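Local coordinates for SusD superfamily protein (Parabacteroides distasonis, PDB 3OTN) that probably binds carbohydrate nutrients at the outer membrane of its gut bacterium, at residues 48-51 with 56-59; 286-291 with 450-455; 52-57 with 426-431. All coordinates share one frame; numbering follows the deposited sequence.

Contact 1 (48-51 with 56-59)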
loop_
_atom_site.group_PDB
_atom_site.type_symbol
_atom_site.label_atom_id
_atom_site.label_comp_id
_atom_site.label_asym_id
_atom_site.label_seq_id
_atom_site.Cartn_x
_atom_site.Cartn_y
_atom_site.Cartn_z
ATOM N N LEU A 48 4.686 -7.132 -1.289
ATOM C CA LEU A 48 4.747 -5.980 -2.182
ATOM C C LEU A 48 6.068 -5.228 -2.130
ATOM O O LEU A 48 6.251 -4.289 -2.882
ATOM C CB LEU A 48 3.584 -5.036 -1.897
ATOM C CG LEU A 48 2.165 -5.637 -1.906
ATOM C CD1 LEU A 48 1.153 -4.565 -1.540
ATOM C CD2 LEU A 48 1.814 -6.270 -3.236
ATOM N N GLU A 49 6.980 -5.634 -1.251
ATOM C CA GLU A 49 8.327 -5.061 -1.204
ATOM C C GLU A 49 9.415 -5.984 -1.681
ATOM O O GLU A 49 10.495 -5.520 -2.084
ATOM C CB GLU A 49 8.650 -4.591 0.216
ATOM C CG GLU A 49 7.650 -3.508 0.749
ATOM C CD GLU A 49 7.629 -2.238 -0.092
ATOM O OE1 GLU A 49 8.676 -1.840 -0.667
ATOM O OE2 GLU A 49 6.558 -1.612 -0.182
ATOM N N TYR A 50 9.173 -7.282 -1.619
ATOM C CA TYR A 50 10.258 -8.237 -1.933
ATOM C C TYR A 50 10.622 -8.381 -3.386
ATOM O O TYR A 50 11.722 -8.883 -3.669
ATOM C CB TYR A 50 9.998 -9.591 -1.296
ATOM C CG TYR A 50 10.335 -9.728 0.181
ATOM C CD1 TYR A 50 11.081 -8.776 0.885
ATOM C CD2 TYR A 50 9.983 -10.895 0.855
ATOM C CE1 TYR A 50 11.441 -9.000 2.209
ATOM C CE2 TYR A 50 10.317 -11.099 2.176
ATOM C CZ TYR A 50 11.034 -10.144 2.851
ATOM O OH TYR A 50 11.373 -10.411 4.165
HETATM N N MSE A 51 9.800 -7.898 -4.322
HETATM C CA MSE A 51 10.155 -8.015 -5.723
HETATM C C MSE A 51 10.643 -6.723 -6.357
HETATM O O MSE A 51 11.066 -6.759 -7.503
HETATM C CB MSE A 51 9.021 -8.587 -6.565
HETATM C CG MSE A 51 8.667 -10.030 -6.226
HETATM SE SE MSE A 51 10.111 -11.277 -6.607
HETATM C CE MSE A 51 10.885 -10.686 -8.199
ATOM N N THR A 56 15.962 -6.143 0.990
ATOM C CA THR A 56 16.382 -7.498 1.323
ATOM C C THR A 56 15.909 -7.814 2.767
ATOM O O THR A 56 15.074 -7.082 3.355
ATOM C CB THR A 56 17.909 -7.640 1.191
ATOM O OG1 THR A 56 18.537 -6.810 2.172
ATOM C CG2 THR A 56 18.343 -7.147 -0.165
ATOM N N SER A 57 16.405 -8.928 3.293
ATOM C CA SER A 57 16.061 -9.414 4.619
ATOM C C SER A 57 17.329 -9.882 5.301
ATOM O O SER A 57 18.229 -10.375 4.631
ATOM C CB SER A 57 15.078 -10.582 4.495
ATOM O OG SER A 57 14.694 -11.062 5.777
ATOM N N GLU A 58 17.428 -9.654 6.609
ATOM C CA GLU A 58 18.419 -10.335 7.466
ATOM C C GLU A 58 17.785 -11.600 8.131
ATOM O O GLU A 58 18.451 -12.304 8.878
ATOM C CB GLU A 58 18.874 -9.411 8.598
ATOM C CG GLU A 58 19.590 -8.204 8.175
ATOM C CD GLU A 58 19.905 -7.232 9.317
ATOM O OE1 GLU A 58 19.160 -7.131 10.318
ATOM O OE2 GLU A 58 20.923 -6.541 9.193
ATOM N N ASN A 59 16.502 -11.848 7.867
ATOM C CA ASN A 59 15.671 -12.845 8.543
ATOM C C ASN A 59 15.381 -13.997 7.553
ATOM O O ASN A 59 14.610 -13.847 6.603
ATOM C CB ASN A 59 14.384 -12.150 8.996
ATOM C CG ASN A 59 13.274 -13.116 9.527
ATOM O OD1 ASN A 59 13.519 -14.254 9.980
ATOM N ND2 ASN A 59 12.030 -12.623 9.483
#
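The hydroxyl end of Y50 lies beside the side chain of S57, its OH 3.7 Å from both S57 CB and S57 OG. Here the loop that follows strand 42-43 meets the ST turn at S57, just after the short strand 55-56 in this SusD-family fold. The snug part is the buried Y50. Its first bond does not aim at 56-59, yet the ring reaches across so that its OH end comes nearest, and the ring meets S57 CB and T56 O obliquely, CE1 being 4.3 Å from T56 O. OH is hydrogen-bonded to the carbonyl of S284, which places the end of the phenol, while packing against the ring of Y64, met at about 55°, probably restrains the turn of the Y50 ring. T56 CB points away from 48-51, and its side chain packs on W452 and Y64 instead. The loose side is the thin, partly exposed edge at S57, with the exposed E58 beyond it, whose carboxylate is hydrogen-bonded to S271 N and Y335 OH. S57 CB points toward the Y50 side, and OG stands anti to the backbone N (chi1 -179°). S62 OG is a hydrogen-bond partner of that hydroxyl, and the ST turn is closed by N59 N, which donates to S57 OG over 2.9 Å at 151°.

Contact 2 (286-291 with 450-455); sequences IPTKEF and TNWGKV
W452 presents its indole to T288 edge-on: near the ring plane, methyl CG2 of T288 lies 3.9 Å from W452 CH2, while CB of the preceding N451 sits over the centre of one ring face, 3.6 Å above the plane. The second flat pair is the carboxylate of E290 and the amide of N451, stacked with their planes 23° apart and E290 OE1 3.6 Å from N451 ND2. The contact joins two local motifs: the N-terminus of helix 289-292, with T288 as its N-cap, and the type I turn from T450 to G453. T450 OG1 props this turn from within, accepting from W452 N as an ST turn. At the cap, chi1 of 61° sets T288 OG1 between the backbone N and the carbonyl carbon, where it accepts from F291 N over 3.0 Å at 153°. With a valine at T288, OG1 would be gone, and F291 N would probably lose its capping bond while the water between the two segments lost one of its donors. The polar link across is carried by this water, which accepts from T288 OG1 at 2.8 Å and from N451 ND2 at 3.0 Å.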
loop_
_atom_site.group_PDB
_atom_site.type_symbol
_atom_site.label_atom_id
_atom_site.label_comp_id
_atom_site.label_asym_id
_atom_site.label_seq_id
_atom_site.Cartn_x
_atom_site.Cartn_y
_atom_site.Cartn_z
ATOM N N ILE A 286 14.890 -4.624 4.824
ATOM C CA ILE A 286 16.115 -3.878 4.923
ATOM C C ILE A 286 16.278 -3.184 3.572
ATOM O O ILE A 286 16.183 -3.859 2.552
ATOM C CB ILE A 286 17.276 -4.869 5.143
ATOM C CG1 ILE A 286 16.999 -5.787 6.347
ATOM C CG2 ILE A 286 18.643 -4.117 5.319
ATOM C CD1 ILE A 286 16.802 -5.046 7.667
ATOM N N PRO A 287 16.550 -1.856 3.551
ATOM C CA PRO A 287 16.731 -1.200 2.259
ATOM C C PRO A 287 18.076 -1.584 1.656
ATOM O O PRO A 287 19.012 -1.880 2.391
ATOM C CB PRO A 287 16.706 0.275 2.626
ATOM C CG PRO A 287 17.357 0.317 4.002
ATOM C CD PRO A 287 16.984 -0.992 4.664
ATOM N N THR A 288 18.177 -1.577 0.333
ATOM C CA THR A 288 19.462 -1.813 -0.295
ATOM C C THR A 288 20.313 -0.554 -0.189
ATOM O O THR A 288 19.810 0.570 -0.265
ATOM C CB THR A 288 19.350 -2.211 -1.764
ATOM O OG1 THR A 288 18.728 -1.152 -2.501
ATOM C CG2 THR A 288 18.601 -3.485 -1.921
ATOM N N LYS A 289 21.607 -0.768 -0.016
ATOM C CA LYS A 289 22.620 0.288 -0.120
ATOM C C LYS A 289 22.483 1.051 -1.451
ATOM O O LYS A 289 22.559 2.253 -1.470
ATOM C CB LYS A 289 24.014 -0.357 0.024
ATOM C CG LYS A 289 25.236 0.497 -0.357
ATOM C CD LYS A 289 26.519 -0.385 -0.409
ATOM C CE LYS A 289 27.523 0.104 -1.476
ATOM N NZ LYS A 289 28.205 1.375 -1.114
ATOM N N GLU A 290 22.242 0.338 -2.548
ATOM C CA GLU A 290 22.096 0.928 -3.907
ATOM C C GLU A 290 20.902 1.880 -4.051
ATOM O O GLU A 290 21.004 2.927 -4.705
ATOM C CB GLU A 290 21.981 -0.166 -4.998
ATOM C CG GLU A 290 23.240 -1.031 -5.217
ATOM C CD GLU A 290 23.347 -2.237 -4.263
ATOM O OE1 GLU A 290 22.571 -2.333 -3.260
ATOM O OE2 GLU A 290 24.227 -3.072 -4.518
ATOM N N PHE A 291 19.770 1.536 -3.433
ATOM C CA PHE A 291 18.640 2.444 -3.423
ATOM C C PHE A 291 18.904 3.662 -2.574
ATOM O O PHE A 291 18.601 4.786 -2.993
ATOM C CB PHE A 291 17.353 1.772 -2.969
ATOM C CG PHE A 291 16.152 2.689 -3.006
ATOM C CD1 PHE A 291 15.767 3.297 -4.191
ATOM C CD2 PHE A 291 15.427 2.963 -1.844
ATOM C CE1 PHE A 291 14.648 4.147 -4.235
ATOM C CE2 PHE A 291 14.326 3.809 -1.867
ATOM C CZ PHE A 291 13.922 4.399 -3.069
ATOM N N THR A 450 18.589 -7.824 -11.705
ATOM C CA THR A 450 18.600 -7.339 -10.324
ATOM C C THR A 450 20.034 -7.260 -9.851
ATOM O O THR A 450 20.945 -7.752 -10.533
ATOM C CB THR A 450 17.841 -8.262 -9.362
ATOM O OG1 THR A 450 18.507 -9.528 -9.305
ATOM C CG2 THR A 450 16.412 -8.454 -9.807
ATOM N N ASN A 451 20.213 -6.662 -8.663
ATOM C CA ASN A 451 21.523 -6.631 -7.957
ATOM C C ASN A 451 22.184 -8.006 -7.838
ATOM O O ASN A 451 23.409 -8.096 -7.802
ATOM C CB ASN A 451 21.380 -6.032 -6.538
ATOM C CG ASN A 451 20.942 -4.573 -6.551
ATOM O OD1 ASN A 451 21.137 -3.897 -7.540
ATOM N ND2 ASN A 451 20.350 -4.088 -5.442
ATOM N N TRP A 452 21.370 -9.063 -7.825
ATOM C CA TRP A 452 21.839 -10.448 -7.613
ATOM C C TRP A 452 21.915 -11.316 -8.904
ATOM O O TRP A 452 21.968 -12.547 -8.822
ATOM C CB TRP A 452 20.963 -11.072 -6.491
ATOM C CG TRP A 452 20.983 -10.147 -5.269
ATOM C CD1 TRP A 452 21.967 -10.074 -4.299
ATOM C CD2 TRP A 452 20.036 -9.092 -4.954
ATOM N NE1 TRP A 452 21.672 -9.067 -3.397
ATOM C CE2 TRP A 452 20.503 -8.445 -3.776
ATOM C CE3 TRP A 452 18.840 -8.642 -5.548
ATOM C CZ2 TRP A 452 19.803 -7.374 -3.169
ATOM C CZ3 TRP A 452 18.140 -7.564 -4.942
ATOM C CH2 TRP A 452 18.634 -6.954 -3.762
ATOM N N GLY A 453 21.937 -10.675 -10.079
ATOM C CA GLY A 453 22.056 -11.379 -11.379
ATOM C C GLY A 453 20.802 -11.988 -12.029
ATOM O O GLY A 453 20.898 -12.645 -13.079
ATOM N N LYS A 454 19.624 -11.778 -11.448
ATOM C CA LYS A 454 18.385 -12.420 -11.962
ATOM C C LYS A 454 17.675 -11.503 -12.943
ATOM O O LYS A 454 17.659 -10.290 -12.738
ATOM C CB LYS A 454 17.449 -12.778 -10.798
ATOM C CG LYS A 454 18.115 -13.652 -9.723
ATOM C CD LYS A 454 18.600 -14.999 -10.276
ATOM C CE LYS A 454 19.222 -15.839 -9.162
ATOM N NZ LYS A 454 20.119 -16.911 -9.692
ATOM N N VAL A 455 17.051 -12.083 -13.970
ATOM C CA VAL A 455 16.408 -11.295 -15.020
ATOM C C VAL A 455 14.893 -11.480 -14.980
ATOM O O VAL A 455 14.397 -12.608 -15.010
ATOM C CB VAL A 455 16.987 -11.638 -16.431
ATOM C CG1 VAL A 455 16.251 -10.847 -17.504
ATOM C CG2 VAL A 455 18.517 -11.342 -16.487
HETATM O O HOH W 1 18.402 -1.881 -5.148
#

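Contact 3 (52-57 with 426-431)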
loop_
_atom_site.group_PDB
_atom_site.type_symbol
_atom_site.label_atom_id
_atom_site.label_comp_id
_atom_site.label_asym_id
_atom_site.label_seq_id
_atom_site.Cartn_x
_atom_site.Cartn_y
_atom_site.Cartn_z
ATOM N N THR A 52 10.664 -5.614 -5.616
ATOM C CA THR A 52 11.132 -4.361 -6.171
ATOM C C THR A 52 12.613 -4.367 -6.483
ATOM O O THR A 52 13.050 -3.569 -7.302
ATOM C CB THR A 52 10.900 -3.134 -5.250
ATOM O OG1 THR A 52 11.723 -3.249 -4.087
ATOM C CG2 THR A 52 9.437 -2.994 -4.839
ATOM N N GLY A 53 13.383 -5.227 -5.814
ATOM C CA GLY A 53 14.834 -5.173 -5.871
ATOM C C GLY A 53 15.483 -4.086 -5.017
ATOM O O GLY A 53 16.712 -3.895 -5.073
ATOM N N LYS A 54 14.676 -3.398 -4.201
ATOM C CA LYS A 54 15.139 -2.325 -3.323
ATOM C C LYS A 54 15.104 -2.694 -1.831
ATOM O O LYS A 54 15.377 -1.842 -0.978
ATOM C CB LYS A 54 14.272 -1.075 -3.478
ATOM C CG LYS A 54 13.911 -0.655 -4.871
ATOM C CD LYS A 54 15.047 -0.261 -5.703
ATOM C CE LYS A 54 14.557 0.455 -6.969
ATOM N NZ LYS A 54 15.559 0.244 -8.056
ATOM N N ALA A 55 14.778 -3.942 -1.528
ATOM C CA ALA A 55 14.740 -4.424 -0.156
ATOM C C ALA A 55 15.284 -5.835 -0.106
ATOM O O ALA A 55 15.100 -6.622 -1.042
ATOM C CB ALA A 55 13.302 -4.410 0.371
ATOM N N THR A 56 15.962 -6.143 0.990
ATOM C CA THR A 56 16.382 -7.498 1.323
ATOM C C THR A 56 15.909 -7.814 2.767
ATOM O O THR A 56 15.074 -7.082 3.355
ATOM C CB THR A 56 17.909 -7.640 1.191
ATOM O OG1 THR A 56 18.537 -6.810 2.172
ATOM C CG2 THR A 56 18.343 -7.147 -0.165
ATOM N N SER A 57 16.405 -8.928 3.293
ATOM C CA SER A 57 16.061 -9.414 4.619
ATOM C C SER A 57 17.329 -9.882 5.301
ATOM O O SER A 57 18.229 -10.375 4.631
ATOM C CB SER A 57 15.078 -10.582 4.495
ATOM O OG SER A 57 14.694 -11.062 5.777
ATOM N N PHE A 426 3.377 -1.883 -7.291
ATOM C CA PHE A 426 2.221 -1.542 -8.141
ATOM C C PHE A 426 2.561 -0.503 -9.244
ATOM O O PHE A 426 2.120 -0.657 -10.385
ATOM C CB PHE A 426 1.048 -1.041 -7.292
ATOM C CG PHE A 426 0.428 -2.105 -6.389
ATOM C CD1 PHE A 426 0.290 -3.421 -6.801
ATOM C CD2 PHE A 426 -0.014 -1.757 -5.122
ATOM C CE1 PHE A 426 -0.301 -4.380 -5.966
ATOM C CE2 PHE A 426 -0.600 -2.684 -4.286
ATOM C CZ PHE A 426 -0.749 -4.003 -4.704
ATOM N N ASP A 427 3.366 0.510 -8.919
ATOM C CA ASP A 427 3.877 1.434 -9.973
ATOM C C ASP A 427 4.664 0.694 -11.092
ATOM O O ASP A 427 4.462 0.920 -12.294
ATOM C CB ASP A 427 4.808 2.494 -9.377
ATOM C CG ASP A 427 4.102 3.518 -8.542
ATOM O OD1 ASP A 427 2.849 3.552 -8.439
ATOM O OD2 ASP A 427 4.848 4.355 -7.978
HETATM N N MSE A 428 5.539 -0.202 -10.680
HETATM C CA MSE A 428 6.319 -0.998 -11.614
HETATM C C MSE A 428 5.421 -1.840 -12.542
HETATM O O MSE A 428 5.686 -1.937 -13.735
HETATM C CB MSE A 428 7.339 -1.877 -10.873
HETATM C CG MSE A 428 8.439 -1.100 -10.161
HETATM SE SE MSE A 428 9.547 -2.311 -9.105
HETATM C CE MSE A 428 10.981 -1.125 -8.493
ATOM N N LEU A 429 4.356 -2.418 -12.000
ATOM C CA LEU A 429 3.454 -3.256 -12.799
ATOM C C LEU A 429 2.636 -2.424 -13.811
ATOM O O LEU A 429 2.456 -2.848 -14.956
ATOM C CB LEU A 429 2.510 -4.043 -11.888
ATOM C CG LEU A 429 3.153 -5.111 -10.971
ATOM C CD1 LEU A 429 2.059 -5.861 -10.211
ATOM C CD2 LEU A 429 4.071 -6.122 -11.762
ATOM N N ARG A 430 2.149 -1.255 -13.406
ATOM C CA ARG A 430 1.311 -0.453 -14.297
ATOM C C ARG A 430 2.092 0.321 -15.359
ATOM O O ARG A 430 1.536 0.599 -16.419
ATOM C CB ARG A 430 0.323 0.449 -13.517
ATOM C CG ARG A 430 0.935 1.584 -12.789
ATOM C CD ARG A 430 -0.124 2.356 -11.996
ATOM N NE ARG A 430 0.563 3.304 -11.142
ATOM C CZ ARG A 430 1.164 4.413 -11.583
ATOM N NH1 ARG A 430 1.112 4.776 -12.878
ATOM N NH2 ARG A 430 1.813 5.172 -10.727
ATOM N N THR A 431 3.368 0.619 -15.103
ATOM C CA THR A 431 4.224 1.258 -16.095
ATOM C C THR A 431 5.055 0.227 -16.875
ATOM O O THR A 431 5.507 0.524 -17.966
ATOM C CB THR A 431 5.196 2.269 -15.447
ATOM O OG1 THR A 431 6.093 1.609 -14.534
ATOM C CG2 THR A 431 4.438 3.335 -14.700
#
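M428, a selenomethionine, lays its terminal CE against T52, 3.4 Å from the backbone O and 3.8 Å from CB, while SE lies 3.9 Å from T52 CA. Its chain runs straight beyond CG (chi2 174°, chi3 173°), which carries the methyl from the helix to the loop. K54 crosses M428 obliquely, its CE 4.2 Å from M428 CE. The aliphatic stem of the lysine therefore packs on the methyl, and its charged end goes elsewhere: NZ is hydrogen-bonded to R435 O and forms a salt bridge with D437. The contact is buried, and it sets the tight bend before strand 55-56 against helix 424-431 of this SusD-family protein. Y415 of helix 403-418 touches both M428 and K54, and M424, earlier on the contact's own helix, touches T52 and K54. The bend is an ST turn, T52 OG1 accepting from K54 N at 3.0 Å, and the same hydroxyl is also hydrogen-bonded to E49 O. Farther along the helix, D427 O is held twice, T431 N and T431 OG1 reaching it from opposite faces of its plane, OG1 at 2.9 Å.

Overall arrangement
Contact 3 is buried throughout, with its centre about 12 Å from the chain's centre; contacts 1 and 2, with centres at about 15 and 21 Å, are only partly buried. Chemistry follows place: a methionine side chain (here selenomethionine) against T52 and the stem of K54 inside, a tyrosine beside a serine in contact 1, and stacked amide and carboxylate with a bridging water farthest out. Contacts 1 and 3 share T56 and S57, and both of them reach contact 2 through the antiparallel pair of strands 55-56 and 286-287, where T56 N approaches I286 O at 2.8 Å, a probable hydrogen bond. T56 CG2 also packs on W452 CZ2. The 52-57 segment thus faces both the helix and the 286-291 segment.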